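PDB 1I5P: pesticidal crystal protein Cry2Aa from Bacillus thuringiensis serovar kurstaki, which kills dipteran and lepidopteran insect larvae by binding to the epithelial cells of their midgut and promoting colloid-osmotic lysis. Local coordinates for residues L299-S304 against N425-V429; T314-I318 against C406-S410; T332-A338 against G459-L464; S348-T354 against I447-E451. All coordinates share one frame; numbering follows the deposited sequence.

Contact 1. Residues L299-S304 against N425-V429; sequences LFQVNS and NISGV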
loop_
_atom_site.group_PDB
_atom_site.type_symbol
_atom_site.label_atom_id
_atom_site.label_comp_id
_atom_site.label_asym_id
_atom_site.label_seq_id
_atom_site.Cartn_x
_atom_site.Cartn_y
_atom_site.Cartn_z
ATOM N N LEU A 299 -10.696 6.434 -9.666
ATOM C CA LEU A 299 -10.992 5.586 -10.816
ATOM C C LEU A 299 -10.271 4.249 -10.719
ATOM O O LEU A 299 -10.848 3.199 -11.002
ATOM C CB LEU A 299 -10.564 6.280 -12.107
ATOM C CG LEU A 299 -10.594 5.441 -13.388
ATOM C CD1 LEU A 299 -12.031 5.138 -13.775
ATOM C CD2 LEU A 299 -9.896 6.198 -14.511
ATOM N N PHE A 300 -9.002 4.305 -10.325
ATOM C CA PHE A 300 -8.169 3.114 -10.202
ATOM C C PHE A 300 -8.630 2.154 -9.107
ATOM O O PHE A 300 -8.261 0.980 -9.124
ATOM C CB PHE A 300 -6.709 3.520 -9.964
ATOM C CG PHE A 300 -6.109 4.333 -11.089
ATOM C CD1 PHE A 300 -4.941 5.064 -10.885
ATOM C CD2 PHE A 300 -6.709 4.370 -12.350
ATOM C CE1 PHE A 300 -4.373 5.816 -11.911
ATOM C CE2 PHE A 300 -6.147 5.121 -13.384
ATOM C CZ PHE A 300 -4.975 5.845 -13.159
ATOM N N GLN A 301 -9.437 2.638 -8.166
ATOM C CA GLN A 301 -9.915 1.775 -7.088
ATOM C C GLN A 301 -11.381 1.369 -7.231
ATOM O O GLN A 301 -11.996 0.900 -6.275
ATOM C CB GLN A 301 -9.686 2.447 -5.736
ATOM C CG GLN A 301 -8.213 2.555 -5.380
ATOM C CD GLN A 301 -7.996 3.186 -4.036
ATOM O OE1 GLN A 301 -8.070 2.516 -3.005
ATOM N NE2 GLN A 301 -7.731 4.491 -4.030
ATOM N N VAL A 302 -11.940 1.557 -8.421
ATOM C CA VAL A 302 -13.326 1.179 -8.654
ATOM C C VAL A 302 -13.435 -0.336 -8.531
ATOM O O VAL A 302 -12.670 -1.072 -9.151
ATOM C CB VAL A 302 -13.804 1.620 -10.058
ATOM C CG1 VAL A 302 -15.054 0.826 -10.469
ATOM C CG2 VAL A 302 -14.111 3.107 -10.049
ATOM N N ASN A 303 -14.388 -0.787 -7.722
ATOM C CA ASN A 303 -14.619 -2.209 -7.498
ATOM C C ASN A 303 -13.441 -2.873 -6.791
ATOM O O ASN A 303 -13.176 -4.051 -7.008
ATOM C CB ASN A 303 -14.885 -2.930 -8.827
ATOM C CG ASN A 303 -16.240 -2.579 -9.435
ATOM O OD1 ASN A 303 -17.127 -2.080 -8.750
ATOM N ND2 ASN A 303 -16.407 -2.868 -10.725
ATOM N N SER A 304 -12.734 -2.122 -5.952
ATOM C CA SER A 304 -11.589 -2.669 -5.222
ATOM C C SER A 304 -12.005 -3.733 -4.217
ATOM O O SER A 304 -11.183 -4.541 -3.795
ATOM C CB SER A 304 -10.843 -1.561 -4.472
ATOM O OG SER A 304 -9.853 -0.958 -5.290
ATOM N N ASN A 425 -6.406 -5.368 -8.610
ATOM C CA ASN A 425 -7.342 -4.615 -9.430
ATOM C C ASN A 425 -6.661 -4.108 -10.685
ATOM O O ASN A 425 -5.437 -3.973 -10.734
ATOM C CB ASN A 425 -7.948 -3.435 -8.656
ATOM C CG ASN A 425 -9.236 -2.916 -9.298
ATOM O OD1 ASN A 425 -9.835 -3.586 -10.133
ATOM N ND2 ASN A 425 -9.667 -1.728 -8.898
ATOM N N ILE A 426 -7.462 -3.856 -11.713
ATOM C CA ILE A 426 -6.956 -3.336 -12.973
ATOM C C ILE A 426 -7.850 -2.172 -13.367
ATOM O O ILE A 426 -9.055 -2.184 -13.117
ATOM C CB ILE A 426 -6.990 -4.400 -14.091
ATOM C CG1 ILE A 426 -5.991 -5.519 -13.772
ATOM C CG2 ILE A 426 -6.652 -3.763 -15.433
ATOM C CD1 ILE A 426 -6.065 -6.703 -14.717
ATOM N N SER A 427 -7.250 -1.151 -13.959
ATOM C CA SER A 427 -8.001 0.004 -14.402
ATOM C C SER A 427 -7.340 0.470 -15.682
ATOM O O SER A 427 -6.639 -0.297 -16.337
ATOM C CB SER A 427 -7.964 1.106 -13.342
ATOM O OG SER A 427 -8.897 2.130 -13.637
ATOM N N GLY A 428 -7.554 1.725 -16.041
ATOM C CA GLY A 428 -6.952 2.235 -17.255
ATOM C C GLY A 428 -7.485 3.604 -17.603
ATOM O O GLY A 428 -8.423 4.098 -16.972
ATOM N N VAL A 429 -6.872 4.223 -18.606
ATOM C CA VAL A 429 -7.292 5.540 -19.053
ATOM C C VAL A 429 -7.252 5.607 -20.573
ATOM O O VAL A 429 -6.533 4.844 -21.221
ATOM C CB VAL A 429 -6.382 6.658 -18.489
ATOM C CG1 VAL A 429 -6.454 6.672 -16.972
ATOM C CG2 VAL A 429 -4.945 6.453 -18.948
HETATM O O HOH W 1 -11.625 1.660 -13.020
HETATM O O HOH W 2 -11.266 -0.901 -12.253
#
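Near the end of helix 293-300 the chain makes a type II beta turn from Gln301 to Ser304 and runs past strand residues Asn425-Val429, with the CA atoms of Phe300 and Ser427 5.2 Å apart. Asn425 and Ser427 both point toward residues 299-304, Asn425 at the turn and Ser427 at Leu299 and Phe300, and Ile426 points away. The amide of Asn425 reaches into the turn. Its ND2 donates to Val302 O at 3.1 Å, with an N-H...O angle of 149°. The donor sits above the carbonyl plane of Val302, not on a lone pair. The amide extends this far because CG is anti to the backbone N (chi1 -161°). Its other end, OD1, is held by the hydroxyl of Tyr342. Further along, Ser427 OG lies at the edge of the Phe300 ring, 3.4 Å from CD2. Val429 CG1 meets the same ring edge, in its plane, 3.9 Å from CE2. The Leu299 methyl CD2 rests 3.6 Å from the carbonyl oxygen of Gly428. Two waters fill out the polar part. One donates to Leu299 O at 2.7 Å and also bonds to Ser427 OG. The other donates to Ile426 O, and weakly to Val302 O. Along one edge the strand pairs with strand 462-469, so this is where the helix end packs against a sheet of the middle domain. All the touching residues are buried. Val302 O thus takes the Asn425 amide, and Leu299 O takes a water besides the backbone N of Val302, while the apolar contact is confined to the Phe300 and Leu299 end.

Contact 2. Residues T314-I318 against C406-S410; sequences TRLSI and CGAFS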
loop_
_atom_site.group_PDB
_atom_site.type_symbol
_atom_site.label_atom_id
_atom_site.label_comp_id
_atom_site.label_asym_id
_atom_site.label_seq_id
_atom_site.Cartn_x
_atom_site.Cartn_y
_atom_site.Cartn_z
ATOM N N THR A 314 -11.056 -4.517 -26.978
ATOM C CA THR A 314 -10.974 -4.543 -28.426
ATOM C C THR A 314 -9.538 -4.333 -28.872
ATOM O O THR A 314 -9.007 -3.228 -28.755
ATOM C CB THR A 314 -11.825 -3.430 -29.056
ATOM O OG1 THR A 314 -13.157 -3.489 -28.536
ATOM C CG2 THR A 314 -11.861 -3.585 -30.575
ATOM N N ARG A 315 -8.905 -5.388 -29.372
ATOM C CA ARG A 315 -7.539 -5.260 -29.865
ATOM C C ARG A 315 -7.575 -5.258 -31.388
ATOM O O ARG A 315 -8.296 -6.046 -32.006
ATOM C CB ARG A 315 -6.667 -6.414 -29.379
ATOM C CG ARG A 315 -7.093 -7.786 -29.859
ATOM C CD ARG A 315 -6.172 -8.825 -29.258
ATOM N NE ARG A 315 -6.711 -10.176 -29.337
ATOM C CZ ARG A 315 -6.273 -11.180 -28.590
ATOM N NH1 ARG A 315 -5.297 -10.974 -27.714
ATOM N NH2 ARG A 315 -6.805 -12.388 -28.717
ATOM N N LEU A 316 -6.802 -4.365 -31.992
ATOM C CA LEU A 316 -6.756 -4.277 -33.443
ATOM C C LEU A 316 -5.332 -4.344 -33.980
ATOM O O LEU A 316 -4.409 -3.770 -33.399
ATOM C CB LEU A 316 -7.413 -2.977 -33.919
ATOM C CG LEU A 316 -8.908 -2.778 -33.643
ATOM C CD1 LEU A 316 -9.333 -1.394 -34.112
ATOM C CD2 LEU A 316 -9.717 -3.855 -34.353
ATOM N N SER A 317 -5.171 -5.067 -35.087
ATOM C CA SER A 317 -3.890 -5.210 -35.777
ATOM C C SER A 317 -4.097 -4.801 -37.228
ATOM O O SER A 317 -4.575 -5.586 -38.045
ATOM C CB SER A 317 -3.390 -6.654 -35.735
ATOM O OG SER A 317 -2.705 -6.928 -34.527
ATOM N N ILE A 318 -3.741 -3.563 -37.540
ATOM C CA ILE A 318 -3.890 -3.041 -38.889
ATOM C C ILE A 318 -2.534 -2.739 -39.513
ATOM O O ILE A 318 -1.696 -2.069 -38.911
ATOM C CB ILE A 318 -4.737 -1.756 -38.882
ATOM C CG1 ILE A 318 -6.137 -2.076 -38.357
ATOM C CG2 ILE A 318 -4.803 -1.162 -40.282
ATOM C CD1 ILE A 318 -6.827 -0.909 -37.688
ATOM N N CYS A 406 -1.903 -13.538 -20.425
ATOM C CA CYS A 406 -2.861 -13.144 -21.420
ATOM C C CYS A 406 -2.927 -11.606 -21.495
ATOM O O CYS A 406 -2.301 -10.887 -20.701
ATOM C CB CYS A 406 -4.218 -13.804 -21.136
ATOM S SG CYS A 406 -5.117 -13.321 -19.619
ATOM N N GLY A 407 -3.627 -11.105 -22.503
ATOM C CA GLY A 407 -3.720 -9.670 -22.682
ATOM C C GLY A 407 -3.923 -9.325 -24.143
ATOM O O GLY A 407 -4.202 -10.201 -24.957
ATOM N N ALA A 408 -3.781 -8.048 -24.482
ATOM C CA ALA A 408 -3.978 -7.617 -25.857
ATOM C C ALA A 408 -2.862 -8.090 -26.777
ATOM O O ALA A 408 -3.125 -8.676 -27.826
ATOM C CB ALA A 408 -4.101 -6.100 -25.916
ATOM N N PHE A 409 -1.615 -7.847 -26.386
ATOM C CA PHE A 409 -0.490 -8.241 -27.221
ATOM C C PHE A 409 0.683 -8.801 -26.439
ATOM O O PHE A 409 0.744 -8.687 -25.217
ATOM C CB PHE A 409 -0.014 -7.050 -28.054
ATOM C CG PHE A 409 -1.093 -6.422 -28.885
ATOM C CD1 PHE A 409 -1.777 -5.302 -28.429
ATOM C CD2 PHE A 409 -1.449 -6.972 -30.111
ATOM C CE1 PHE A 409 -2.803 -4.731 -29.187
ATOM C CE2 PHE A 409 -2.471 -6.415 -30.875
ATOM C CZ PHE A 409 -3.150 -5.292 -30.409
ATOM N N SER A 410 1.622 -9.392 -27.171
ATOM C CA SER A 410 2.811 -9.990 -26.587
ATOM C C SER A 410 3.491 -9.087 -25.570
ATOM O O SER A 410 3.523 -7.866 -25.725
ATOM C CB SER A 410 3.802 -10.347 -27.691
ATOM O OG SER A 410 3.226 -11.279 -28.591
#
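Gly407, which follows Cys406 of the disulfide to Cys362, brings its carbonyl oxygen within 3.1 Å of Arg315 NH1, but the angle is too poor for a hydrogen bond. Ala408 supplies the acceptor. Arg315 NH1 donates to Ala408 O at 3.2 Å, with an N-H...O angle of 150°. The nitrogen stands above the carbonyl plane, and the oxygen is tilted 19° out of the guanidinium plane. The arginine starts between its backbone N and carbonyl carbon (chi1 63°) and then runs extended from CG to NE. This carries CD past the same oxygen, at 3.4 Å from Ala408 O. Ala408 CB lies 4.3 Å from Arg315 CB. Phe409 then sends its ring back to the strand. Its CZ lies 3.8 Å from Arg315 CB and 3.6 Å from Leu316 O, both met obliquely. Ser317 OG comes to the ring edge near its plane, 3.7 Å from CE2, while its hydroxyl bonds to His333. The His333 ring also meets Phe409. The contact is a surface one. In the beta-prism middle domain the loop after edge strand 405-407 of one sheet is joined here to strand 308-321 of another.

Contact 3. Residues T332-A338 against G459-L464; sequences THSLNSA and GARAYL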
loop_
_atom_site.group_PDB
_atom_site.type_symbol
_atom_site.label_atom_id
_atom_site.label_comp_id
_atom_site.label_asym_id
_atom_site.label_seq_id
_atom_site.Cartn_x
_atom_site.Cartn_y
_atom_site.Cartn_z
ATOM N N THR A 332 0.024 -1.129 -36.774
ATOM C CA THR A 332 -0.320 -0.594 -35.468
ATOM C C THR A 332 -1.175 -1.583 -34.676
ATOM O O THR A 332 -2.303 -1.892 -35.061
ATOM C CB THR A 332 -1.079 0.748 -35.601
ATOM O OG1 THR A 332 -1.510 1.189 -34.308
ATOM C CG2 THR A 332 -2.288 0.591 -36.501
ATOM N N HIS A 333 -0.611 -2.091 -33.583
ATOM C CA HIS A 333 -1.304 -3.029 -32.700
ATOM C C HIS A 333 -1.827 -2.202 -31.535
ATOM O O HIS A 333 -1.058 -1.731 -30.697
ATOM C CB HIS A 333 -0.339 -4.093 -32.187
ATOM C CG HIS A 333 0.320 -4.882 -33.273
ATOM N ND1 HIS A 333 -0.374 -5.740 -34.096
ATOM C CD2 HIS A 333 1.611 -4.933 -33.678
ATOM C CE1 HIS A 333 0.460 -6.287 -34.962
ATOM N NE2 HIS A 333 1.671 -5.814 -34.730
ATOM N N SER A 334 -3.142 -2.022 -31.488
ATOM C CA SER A 334 -3.744 -1.206 -30.448
ATOM C C SER A 334 -4.881 -1.846 -29.665
ATOM O O SER A 334 -5.502 -2.814 -30.110
ATOM C CB SER A 334 -4.266 0.081 -31.075
ATOM O OG SER A 334 -5.246 -0.216 -32.057
ATOM N N LEU A 335 -5.124 -1.288 -28.481
ATOM C CA LEU A 335 -6.214 -1.702 -27.604
ATOM C C LEU A 335 -7.085 -0.458 -27.602
ATOM O O LEU A 335 -6.734 0.563 -27.003
ATOM C CB LEU A 335 -5.723 -2.001 -26.184
ATOM C CG LEU A 335 -6.848 -2.289 -25.179
ATOM C CD1 LEU A 335 -7.634 -3.518 -25.612
ATOM C CD2 LEU A 335 -6.264 -2.486 -23.786
ATOM N N ASN A 336 -8.210 -0.546 -28.296
ATOM C CA ASN A 336 -9.119 0.577 -28.445
ATOM C C ASN A 336 -10.173 0.729 -27.364
ATOM O O ASN A 336 -10.691 1.826 -27.148
ATOM C CB ASN A 336 -9.798 0.473 -29.813
ATOM C CG ASN A 336 -8.822 0.649 -30.968
ATOM O OD1 ASN A 336 -7.748 0.045 -30.993
ATOM N ND2 ASN A 336 -9.199 1.476 -31.936
ATOM N N SER A 337 -10.487 -0.369 -26.686
ATOM C CA SER A 337 -11.505 -0.357 -25.647
ATOM C C SER A 337 -11.237 -1.464 -24.642
ATOM O O SER A 337 -10.703 -2.517 -24.992
ATOM C CB SER A 337 -12.887 -0.561 -26.275
ATOM O OG SER A 337 -13.910 -0.528 -25.294
ATOM N N ALA A 338 -11.626 -1.233 -23.397
ATOM C CA ALA A 338 -11.403 -2.227 -22.365
ATOM C C ALA A 338 -12.354 -2.082 -21.197
ATOM O O ALA A 338 -12.897 -1.008 -20.943
ATOM C CB ALA A 338 -9.962 -2.138 -21.868
ATOM N N GLY A 459 -12.603 5.097 -32.054
ATOM C CA GLY A 459 -11.855 3.866 -31.897
ATOM C C GLY A 459 -11.044 4.064 -30.627
ATOM O O GLY A 459 -10.882 3.151 -29.820
ATOM N N ALA A 460 -10.551 5.287 -30.458
ATOM C CA ALA A 460 -9.758 5.685 -29.301
ATOM C C ALA A 460 -8.731 4.654 -28.839
ATOM O O ALA A 460 -8.374 3.728 -29.571
ATOM C CB ALA A 460 -10.685 6.046 -28.147
ATOM N N ARG A 461 -8.263 4.828 -27.609
ATOM C CA ARG A 461 -7.269 3.937 -27.036
ATOM C C ARG A 461 -7.521 3.697 -25.554
ATOM O O ARG A 461 -8.104 4.532 -24.866
ATOM C CB ARG A 461 -5.870 4.533 -27.212
ATOM C CG ARG A 461 -5.382 4.608 -28.655
ATOM C CD ARG A 461 -4.965 3.246 -29.163
ATOM N NE ARG A 461 -4.324 3.311 -30.473
ATOM C CZ ARG A 461 -4.967 3.463 -31.624
ATOM N NH1 ARG A 461 -6.289 3.567 -31.645
ATOM N NH2 ARG A 461 -4.284 3.503 -32.758
ATOM N N ALA A 462 -7.080 2.539 -25.077
ATOM C CA ALA A 462 -7.217 2.179 -23.675
ATOM C C ALA A 462 -5.835 1.796 -23.161
ATOM O O ALA A 462 -5.202 0.894 -23.698
ATOM C CB ALA A 462 -8.178 1.006 -23.518
ATOM N N TYR A 463 -5.368 2.502 -22.137
ATOM C CA TYR A 463 -4.073 2.222 -21.533
ATOM C C TYR A 463 -4.343 1.786 -20.099
ATOM O O TYR A 463 -4.761 2.583 -19.263
ATOM C CB TYR A 463 -3.191 3.471 -21.581
ATOM C CG TYR A 463 -2.933 3.938 -22.999
ATOM C CD1 TYR A 463 -3.570 5.070 -23.516
ATOM C CD2 TYR A 463 -2.074 3.226 -23.834
ATOM C CE1 TYR A 463 -3.354 5.478 -24.839
ATOM C CE2 TYR A 463 -1.851 3.620 -25.153
ATOM C CZ TYR A 463 -2.490 4.744 -25.650
ATOM O OH TYR A 463 -2.252 5.116 -26.956
ATOM N N LEU A 464 -4.101 0.508 -19.829
ATOM C CA LEU A 464 -4.374 -0.079 -18.526
ATOM C C LEU A 464 -3.397 0.240 -17.410
ATOM O O LEU A 464 -2.218 0.533 -17.640
ATOM C CB LEU A 464 -4.510 -1.596 -18.668
ATOM C CG LEU A 464 -5.448 -2.025 -19.799
ATOM C CD1 LEU A 464 -5.615 -3.532 -19.784
ATOM C CD2 LEU A 464 -6.795 -1.332 -19.645
#
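Leu335 and Ala462 form the tight, buried part of the contact, where the two strands cross almost at right angles (89°). Ala462 N donates to Leu335 O at 2.8 Å, with an N-H...O angle of 151°. Arg461 CA adds a CA-H...O contact to the same oxygen. Leu335 CG sits 3.9 Å from Ala462 CB. Its CG is anti to the backbone N (chi1 173°), which brings CD2 over to Leu464 CG at 4.1 Å. Ala338 CB completes this apolar patch, 4.0 Å from both Ala462 CB and Leu464 CD2. The other side is more polar. Ser334 and Asn336 are still buried there, and the solvent side is at Arg461 and Thr332. The Arg461 chain bends at chi2 and folds back. Ser334 CB lies over one face of the guanidinium, 3.3 Å above its plane and offset toward the rim. NH1 turns to Ala460 O of its own segment at 2.9 Å, and that oxygen lies in the guanidinium plane. Asn336 runs alongside Arg461, pointing the same way, with the amide plane inclined to the guanidinium. Ser334 OG donates to Asn336 OD1 in the carbonyl plane of the amide, at 2.7 Å, which helps to fix the amide's rotation. Thr332 OG1 approaches Arg461 only distantly. Gln394 bonds to Leu335 N and, weakly, to Ala462 O, so it bridges the crossing from outside the two segments. The arrangement is an orthogonal crossing of strands from two separate sheets, 329-342 and 462-469, within the beta-prism middle domain of a three-domain Cry toxin.

Contact 4. Residues S348-T354 against I447-E451; sequences SGLIGAT and IRNIE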
loop_
_atom_site.group_PDB
_atom_site.type_symbol
_atom_site.label_atom_id
_atom_site.label_comp_id
_atom_site.label_asym_id
_atom_site.label_seq_id
_atom_site.Cartn_x
_atom_site.Cartn_y
_atom_site.Cartn_z
ATOM N N SER A 348 -16.135 -2.993 -14.375
ATOM C CA SER A 348 -15.792 -1.595 -14.174
ATOM C C SER A 348 -16.480 -0.841 -15.301
ATOM O O SER A 348 -17.313 -1.395 -16.019
ATOM C CB SER A 348 -14.288 -1.392 -14.314
ATOM O OG SER A 348 -13.894 -1.584 -15.665
ATOM N N GLY A 349 -16.128 0.426 -15.461
ATOM C CA GLY A 349 -16.706 1.190 -16.541
ATOM C C GLY A 349 -15.862 0.884 -17.757
ATOM O O GLY A 349 -14.801 0.269 -17.644
ATOM N N LEU A 350 -16.327 1.285 -18.930
ATOM C CA LEU A 350 -15.552 1.040 -20.132
ATOM C C LEU A 350 -14.388 2.013 -20.173
ATOM O O LEU A 350 -14.460 3.110 -19.622
ATOM C CB LEU A 350 -16.414 1.224 -21.378
ATOM C CG LEU A 350 -17.293 0.037 -21.771
ATOM C CD1 LEU A 350 -18.455 0.519 -22.634
ATOM C CD2 LEU A 350 -16.451 -0.991 -22.507
ATOM N N ILE A 351 -13.307 1.597 -20.813
ATOM C CA ILE A 351 -12.138 2.447 -20.946
ATOM C C ILE A 351 -11.884 2.551 -22.437
ATOM O O ILE A 351 -11.819 1.536 -23.129
ATOM C CB ILE A 351 -10.916 1.826 -20.257
ATOM C CG1 ILE A 351 -11.257 1.513 -18.801
ATOM C CG2 ILE A 351 -9.736 2.790 -20.325
ATOM C CD1 ILE A 351 -10.481 0.353 -18.228
ATOM N N GLY A 352 -11.757 3.776 -22.934
ATOM C CA GLY A 352 -11.536 3.955 -24.354
ATOM C C GLY A 352 -12.859 4.074 -25.085
ATOM O O GLY A 352 -13.810 4.660 -24.568
ATOM N N ALA A 353 -12.921 3.513 -26.287
ATOM C CA ALA A 353 -14.132 3.571 -27.095
ATOM C C ALA A 353 -15.302 2.839 -26.451
ATOM O O ALA A 353 -15.142 1.745 -25.896
ATOM C CB ALA A 353 -13.861 2.992 -28.477
ATOM N N THR A 354 -16.477 3.453 -26.534
ATOM C CA THR A 354 -17.691 2.873 -25.980
ATOM C C THR A 354 -18.603 2.372 -27.094
ATOM O O THR A 354 -19.716 1.917 -26.834
ATOM C CB THR A 354 -18.478 3.895 -25.145
ATOM O OG1 THR A 354 -18.812 5.025 -25.964
ATOM C CG2 THR A 354 -17.656 4.354 -23.951
ATOM N N ILE A 447 -19.720 3.461 -11.542
ATOM C CA ILE A 447 -19.483 2.935 -12.871
ATOM C C ILE A 447 -19.713 4.065 -13.864
ATOM O O ILE A 447 -20.850 4.434 -14.149
ATOM C CB ILE A 447 -20.429 1.763 -13.191
ATOM C CG1 ILE A 447 -20.222 0.635 -12.174
ATOM C CG2 ILE A 447 -20.178 1.265 -14.605
ATOM C CD1 ILE A 447 -18.806 0.063 -12.149
ATOM N N ARG A 448 -18.623 4.628 -14.369
ATOM C CA ARG A 448 -18.708 5.718 -15.334
ATOM C C ARG A 448 -17.765 5.409 -16.491
ATOM O O ARG A 448 -16.652 4.922 -16.277
ATOM C CB ARG A 448 -18.301 7.047 -14.682
ATOM C CG ARG A 448 -18.802 8.282 -15.420
ATOM C CD ARG A 448 -17.910 9.505 -15.182
ATOM N NE ARG A 448 -17.899 9.975 -13.794
ATOM C CZ ARG A 448 -17.042 10.881 -13.324
ATOM N NH1 ARG A 448 -16.129 11.409 -14.129
ATOM N NH2 ARG A 448 -17.093 11.262 -12.055
ATOM N N ASN A 449 -18.204 5.674 -17.716
ATOM C CA ASN A 449 -17.360 5.419 -18.879
ATOM C C ASN A 449 -16.381 6.569 -19.092
ATOM O O ASN A 449 -16.786 7.716 -19.259
ATOM C CB ASN A 449 -18.219 5.235 -20.130
ATOM C CG ASN A 449 -19.152 4.046 -20.028
ATOM O OD1 ASN A 449 -18.833 3.042 -19.390
ATOM N ND2 ASN A 449 -20.309 4.148 -20.678
ATOM N N ILE A 450 -15.090 6.252 -19.071
ATOM C CA ILE A 450 -14.054 7.262 -19.262
ATOM C C ILE A 450 -13.515 7.157 -20.686
ATOM O O ILE A 450 -12.647 6.332 -20.976
ATOM C CB ILE A 450 -12.895 7.070 -18.257
ATOM C CG1 ILE A 450 -13.453 6.978 -16.834
ATOM C CG2 ILE A 450 -11.913 8.227 -18.359
ATOM C CD1 ILE A 450 -14.313 8.165 -16.423
ATOM N N GLU A 451 -14.040 7.997 -21.572
ATOM C CA GLU A 451 -13.643 7.980 -22.979
ATOM C C GLU A 451 -13.018 9.305 -23.415
ATOM O O GLU A 451 -13.185 10.331 -22.751
ATOM C CB GLU A 451 -14.882 7.656 -23.834
ATOM C CG GLU A 451 -14.691 7.666 -25.345
ATOM C CD GLU A 451 -15.933 7.179 -26.088
ATOM O OE1 GLU A 451 -17.056 7.575 -25.704
ATOM O OE2 GLU A 451 -15.790 6.403 -27.060
HETATM O O HOH W 3 -14.024 3.650 -16.784
#
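The carboxylate of Glu451 is met from above its plane by both of its Thr354 donors. Thr354 N donates to OE2 of Glu451, and Thr354 OG1 donates to OE1 of Glu451, each at 3.1 Å. The glutamate reaches them because CG is anti to the backbone N (chi1 177°) and the chain stays extended. The amide of Asn449 serves the other end. Its OD1 accepts the backbone N of Leu350 at 3.1 Å, a nearly straight bond of 167°, and the two side chains lie side by side. Between these two clasps the backbones join in a single beta bridge, Ile351 with Ile450. Ile450 N donates to Leu350 O, and Gly352 N donates weakly to Ile450 O, both at 3.3 Å. Short strand 351-352 pairs on its other side with strand 329-342 of the middle-domain beta prism, so residues 447-451 add a loop along the margin of that sheet. Gly349 passes close to Arg448 O, CA to O 3.7 Å. A water donates to both Leu350 O and Arg448 O. The Arg448 side chain turns away, to Asp437 and to Arg440 O. Beside Gly349, Ile447 lays CD1 4.0 Å from Ser348 CA.

All four contacts lie in the middle domain. From the N terminus, the chain passes the helix end at 299-304, which contact 1 closes against 425-429. Strand residues 314-318 follow, and contact 2 closes its loop at 406-410, wholly within that of contact 1. The next strand, 332-338, waits until 459-464 for contact 3, which crosses both earlier loops. Residues 348-354 open last and meet 447-451 before contact 3 closes. Contact 4 therefore lies within the loop of contact 3 and crosses contacts 1 and 2. Strands 308-321, 329-342 and 351-352 share one sheet, joining contacts 2, 3 and 4. Neighbouring strands 422-430 and 462-469 join contacts 1 and 3, and Ile351 packs on Gly428 between contacts 4 and 1.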